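Local coordinates for protein ChloroPhenol Reduction gene K (PDB 2H6C) that probably acts as a CRP/FNR-type transcriptional regulator that switches on halorespiration genes in response to chlorinated phenols, binding DNA through a helix-turn-helix domain, at residues 19-29 against 54-62. Residues are numbered along the deposited sequence; the frame is centred on the assembly and turned at random.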
loop_
_atom_site.group_PDB
_atom_site.type_symbol
_atom_site.label_atom_id
_atom_site.label_comp_id
_atom_site.label_asym_id
_atom_site.label_seq_id
_atom_site.Cartn_x
_atom_site.Cartn_y
_atom_site.Cartn_z
ATOM N N PHE A 19 -3.730 -16.684 -4.374
ATOM C CA PHE A 19 -4.893 -17.522 -3.824
ATOM C C PHE A 19 -4.686 -18.278 -2.527
ATOM O O PHE A 19 -5.662 -18.468 -1.791
ATOM C CB PHE A 19 -5.360 -18.594 -4.798
ATOM C CG PHE A 19 -6.434 -18.143 -5.735
ATOM C CD1 PHE A 19 -6.458 -16.841 -6.257
ATOM C CD2 PHE A 19 -7.385 -19.050 -6.170
ATOM C CE1 PHE A 19 -7.429 -16.454 -7.171
ATOM C CE2 PHE A 19 -8.351 -18.671 -7.099
ATOM C CZ PHE A 19 -8.370 -17.364 -7.589
ATOM N N PHE A 20 -3.480 -18.796 -2.307
ATOM C CA PHE A 20 -3.082 -19.267 -0.994
ATOM C C PHE A 20 -4.038 -20.316 -0.468
ATOM O O PHE A 20 -4.841 -20.027 0.439
ATOM C CB PHE A 20 -3.040 -18.085 -0.031
ATOM C CG PHE A 20 -2.262 -16.930 -0.551
ATOM C CD1 PHE A 20 -2.895 -15.770 -0.911
ATOM C CD2 PHE A 20 -0.886 -17.021 -0.696
ATOM C CE1 PHE A 20 -2.176 -14.698 -1.395
ATOM C CE2 PHE A 20 -0.161 -15.955 -1.180
ATOM C CZ PHE A 20 -0.812 -14.787 -1.527
ATOM N N PRO A 21 -3.956 -21.530 -1.034
ATOM C CA PRO A 21 -4.854 -22.597 -0.637
ATOM C C PRO A 21 -4.491 -23.213 0.721
ATOM O O PRO A 21 -3.342 -23.082 1.167
ATOM C CB PRO A 21 -4.672 -23.636 -1.770
ATOM C CG PRO A 21 -3.765 -23.012 -2.770
ATOM C CD PRO A 21 -3.014 -21.986 -2.069
ATOM N N ILE A 22 -5.481 -23.839 1.363
ATOM C CA ILE A 22 -5.296 -24.750 2.521
ATOM C C ILE A 22 -6.182 -25.987 2.299
ATOM O O ILE A 22 -7.201 -26.143 2.924
ATOM C CB ILE A 22 -5.757 -24.194 3.928
ATOM C CG1 ILE A 22 -6.161 -22.743 3.897
ATOM C CG2 ILE A 22 -4.725 -24.451 4.995
ATOM C CD1 ILE A 22 -5.052 -21.839 4.121
ATOM N N GLU A 23 -5.825 -26.853 1.382
ATOM C CA GLU A 23 -6.511 -28.103 1.293
ATOM C C GLU A 23 -6.840 -28.613 2.691
ATOM O O GLU A 23 -8.014 -28.851 3.018
ATOM C CB GLU A 23 -5.621 -29.127 0.611
ATOM C CG GLU A 23 -6.254 -29.766 -0.595
ATOM C CD GLU A 23 -5.968 -28.991 -1.894
ATOM O OE1 GLU A 23 -6.005 -27.718 -1.847
ATOM O OE2 GLU A 23 -5.714 -29.653 -2.955
ATOM N N LYS A 24 -5.824 -28.782 3.543
ATOM C CA LYS A 24 -6.022 -29.614 4.753
ATOM C C LYS A 24 -7.305 -29.231 5.533
ATOM O O LYS A 24 -7.804 -29.984 6.348
ATOM C CB LYS A 24 -4.759 -29.627 5.649
ATOM N N LEU A 25 -7.852 -28.062 5.245
ATOM C CA LEU A 25 -9.039 -27.584 5.915
ATOM C C LEU A 25 -10.386 -28.184 5.447
ATOM O O LEU A 25 -11.241 -28.424 6.300
ATOM C CB LEU A 25 -9.078 -26.052 5.864
ATOM C CG LEU A 25 -9.007 -25.367 7.226
ATOM C CD1 LEU A 25 -9.033 -23.836 7.107
ATOM C CD2 LEU A 25 -10.159 -25.838 8.094
ATOM N N ARG A 26 -10.587 -28.424 4.136
ATOM C CA ARG A 26 -11.749 -29.252 3.683
ATOM C C ARG A 26 -12.056 -30.328 4.741
ATOM O O ARG A 26 -13.203 -30.622 5.051
ATOM C CB ARG A 26 -11.550 -30.038 2.347
ATOM C CG ARG A 26 -10.716 -29.437 1.249
ATOM C CD ARG A 26 -11.103 -29.993 -0.138
ATOM N NE ARG A 26 -12.476 -29.671 -0.569
ATOM C CZ ARG A 26 -12.892 -28.470 -0.987
ATOM N NH1 ARG A 26 -12.056 -27.433 -1.009
ATOM N NH2 ARG A 26 -14.161 -28.287 -1.359
ATOM N N ASN A 27 -11.008 -30.935 5.271
ATOM C CA ASN A 27 -11.145 -31.962 6.267
ATOM C C ASN A 27 -12.001 -31.631 7.495
ATOM O O ASN A 27 -12.254 -32.514 8.301
ATOM C CB ASN A 27 -9.747 -32.416 6.691
ATOM C CG ASN A 27 -9.040 -33.190 5.570
ATOM O OD1 ASN A 27 -7.995 -32.776 5.035
ATOM N ND2 ASN A 27 -9.649 -34.304 5.177
ATOM N N TYR A 28 -12.477 -30.398 7.635
ATOM C CA TYR A 28 -13.126 -29.969 8.868
ATOM C C TYR A 28 -14.380 -29.124 8.682
ATOM O O TYR A 28 -15.001 -28.688 9.652
ATOM C CB TYR A 28 -12.131 -29.139 9.648
ATOM C CG TYR A 28 -10.958 -29.933 10.138
ATOM C CD1 TYR A 28 -9.670 -29.747 9.637
ATOM C CD2 TYR A 28 -11.132 -30.871 11.117
ATOM C CE1 TYR A 28 -8.597 -30.502 10.132
ATOM C CE2 TYR A 28 -10.078 -31.611 11.612
ATOM C CZ TYR A 28 -8.828 -31.440 11.119
ATOM O OH TYR A 28 -7.846 -32.229 11.662
ATOM N N THR A 29 -14.779 -28.888 7.447
ATOM C CA THR A 29 -15.831 -27.944 7.198
ATOM C C THR A 29 -17.062 -28.490 7.888
ATOM O O THR A 29 -17.961 -27.726 8.295
ATOM C CB THR A 29 -16.075 -27.892 5.760
ATOM O OG1 THR A 29 -16.084 -29.235 5.305
ATOM C CG2 THR A 29 -14.937 -27.163 5.054
ATOM N N ILE A 54 -13.423 -17.532 6.725
ATOM C CA ILE A 54 -14.353 -18.036 5.726
ATOM C C ILE A 54 -13.584 -18.894 4.772
ATOM O O ILE A 54 -12.780 -18.399 3.963
ATOM C CB ILE A 54 -15.048 -16.939 4.943
ATOM C CG1 ILE A 54 -15.813 -16.022 5.893
ATOM C CG2 ILE A 54 -15.979 -17.573 3.941
ATOM C CD1 ILE A 54 -16.055 -14.622 5.365
ATOM N N PHE A 55 -13.829 -20.189 4.890
ATOM C CA PHE A 55 -13.127 -21.139 4.095
ATOM C C PHE A 55 -13.920 -21.341 2.826
ATOM O O PHE A 55 -15.126 -21.652 2.844
ATOM C CB PHE A 55 -12.941 -22.463 4.813
ATOM C CG PHE A 55 -12.191 -23.461 3.996
ATOM C CD1 PHE A 55 -10.862 -23.246 3.708
ATOM C CD2 PHE A 55 -12.809 -24.568 3.490
ATOM C CE1 PHE A 55 -10.154 -24.102 2.950
ATOM C CE2 PHE A 55 -12.089 -25.443 2.718
ATOM C CZ PHE A 55 -10.745 -25.194 2.451
ATOM N N LEU A 56 -13.215 -21.175 1.718
ATOM C CA LEU A 56 -13.852 -21.117 0.437
ATOM C C LEU A 56 -13.746 -22.505 -0.215
ATOM O O LEU A 56 -12.789 -22.820 -0.920
ATOM C CB LEU A 56 -13.204 -19.997 -0.358
ATOM C CG LEU A 56 -14.131 -19.185 -1.223
ATOM C CD1 LEU A 56 -13.588 -17.835 -1.384
ATOM C CD2 LEU A 56 -14.282 -19.846 -2.581
ATOM N N MET A 57 -14.748 -23.335 0.030
ATOM C CA MET A 57 -14.707 -24.706 -0.479
ATOM C C MET A 57 -14.805 -24.767 -1.997
ATOM O O MET A 57 -14.090 -25.549 -2.600
ATOM C CB MET A 57 -15.823 -25.587 0.085
ATOM C CG MET A 57 -16.351 -25.177 1.424
ATOM S SD MET A 57 -17.123 -26.551 2.223
ATOM C CE MET A 57 -18.727 -25.945 2.556
ATOM N N ASP A 58 -15.724 -24.008 -2.600
ATOM C CA ASP A 58 -15.733 -23.852 -4.049
ATOM C C ASP A 58 -16.480 -22.673 -4.607
ATOM O O ASP A 58 -17.667 -22.471 -4.325
ATOM C CB ASP A 58 -16.252 -25.094 -4.767
ATOM C CG ASP A 58 -15.145 -25.763 -5.610
ATOM O OD1 ASP A 58 -14.766 -25.231 -6.732
ATOM O OD2 ASP A 58 -14.632 -26.818 -5.116
ATOM N N GLY A 59 -15.762 -21.970 -5.477
ATOM C CA GLY A 59 -16.263 -20.882 -6.299
ATOM C C GLY A 59 -15.188 -19.797 -6.411
ATOM O O GLY A 59 -13.970 -20.072 -6.556
ATOM N N LYS A 60 -15.616 -18.544 -6.328
ATOM C CA LYS A 60 -14.684 -17.473 -6.495
ATOM C C LYS A 60 -15.257 -16.228 -5.933
ATOM O O LYS A 60 -16.403 -15.921 -6.154
ATOM C CB LYS A 60 -14.461 -17.254 -7.958
ATOM C CG LYS A 60 -13.059 -16.844 -8.285
ATOM C CD LYS A 60 -12.298 -17.999 -8.946
ATOM C CE LYS A 60 -11.470 -17.468 -10.077
ATOM N NZ LYS A 60 -12.344 -16.777 -11.094
ATOM N N ILE A 61 -14.443 -15.476 -5.230
ATOM C CA ILE A 61 -14.944 -14.281 -4.605
ATOM C C ILE A 61 -14.061 -13.119 -4.986
ATOM O O ILE A 61 -12.855 -13.311 -5.105
ATOM C CB ILE A 61 -15.018 -14.505 -3.096
ATOM C CG1 ILE A 61 -16.229 -15.376 -2.778
ATOM C CG2 ILE A 61 -15.115 -13.193 -2.339
ATOM C CD1 ILE A 61 -16.346 -15.754 -1.330
ATOM N N LYS A 62 -14.693 -11.959 -5.251
ATOM C CA LYS A 62 -13.989 -10.664 -5.419
ATOM C C LYS A 62 -14.166 -9.896 -4.154
ATOM O O LYS A 62 -15.275 -9.799 -3.665
ATOM C CB LYS A 62 -14.534 -9.822 -6.603
#
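Phe55 pushes its ring from the strand 54-58 into the short, loosely formed helical turn at 23-26, and most of this contact is built around it. CB leaves the strand toward that turn, and with CG anti to the backbone N (chi1 -179°) the ring reaches straight in. CD1 meets Leu25 CD1, while CD2, across the ring, lies 3.7 Å from Thr29 CG2. Further out, CE1 comes within 3.6 Å of the carbonyl O of Ile22, and CE2 lies equally close to the backbone N of Arg26. Over one face sits Leu25 CB in a CH-pi contact, 4.0 Å from the ring centroid. CZ, the tip, faces both Arg26 N and Ile22 O. Were the ring cut back to an alanine, a gap would probably open under the turn, and Leu25 and Thr29 would lose the surface they pack on.

Beside the ring, Arg26 bends at chi3, and both its terminal nitrogens donate to the one carbonyl O of Met57, NH2 at 3.0 Å and NH1 at 3.2 Å. NH1 meets a lone pair in the carbonyl plane and also hydrogen-bonds Asn81 OD1; NH2 comes from above that plane. Asp58 OD2, 4.1 Å from Arg26 NH2 and well out of the guanidinium plane, is too far for a salt bridge. Met57 SD rests against Thr29 CG2.

The N-terminal segment lies between the long helix 121-142 and the cupin-like sheet of a cyclic nucleotide-binding-type domain, as in the CRP/FNR family, where strand 53-58 runs between 102-107 and 82-84 and forms a classic beta bulge at Met57 and Asp58 opposite Arg103.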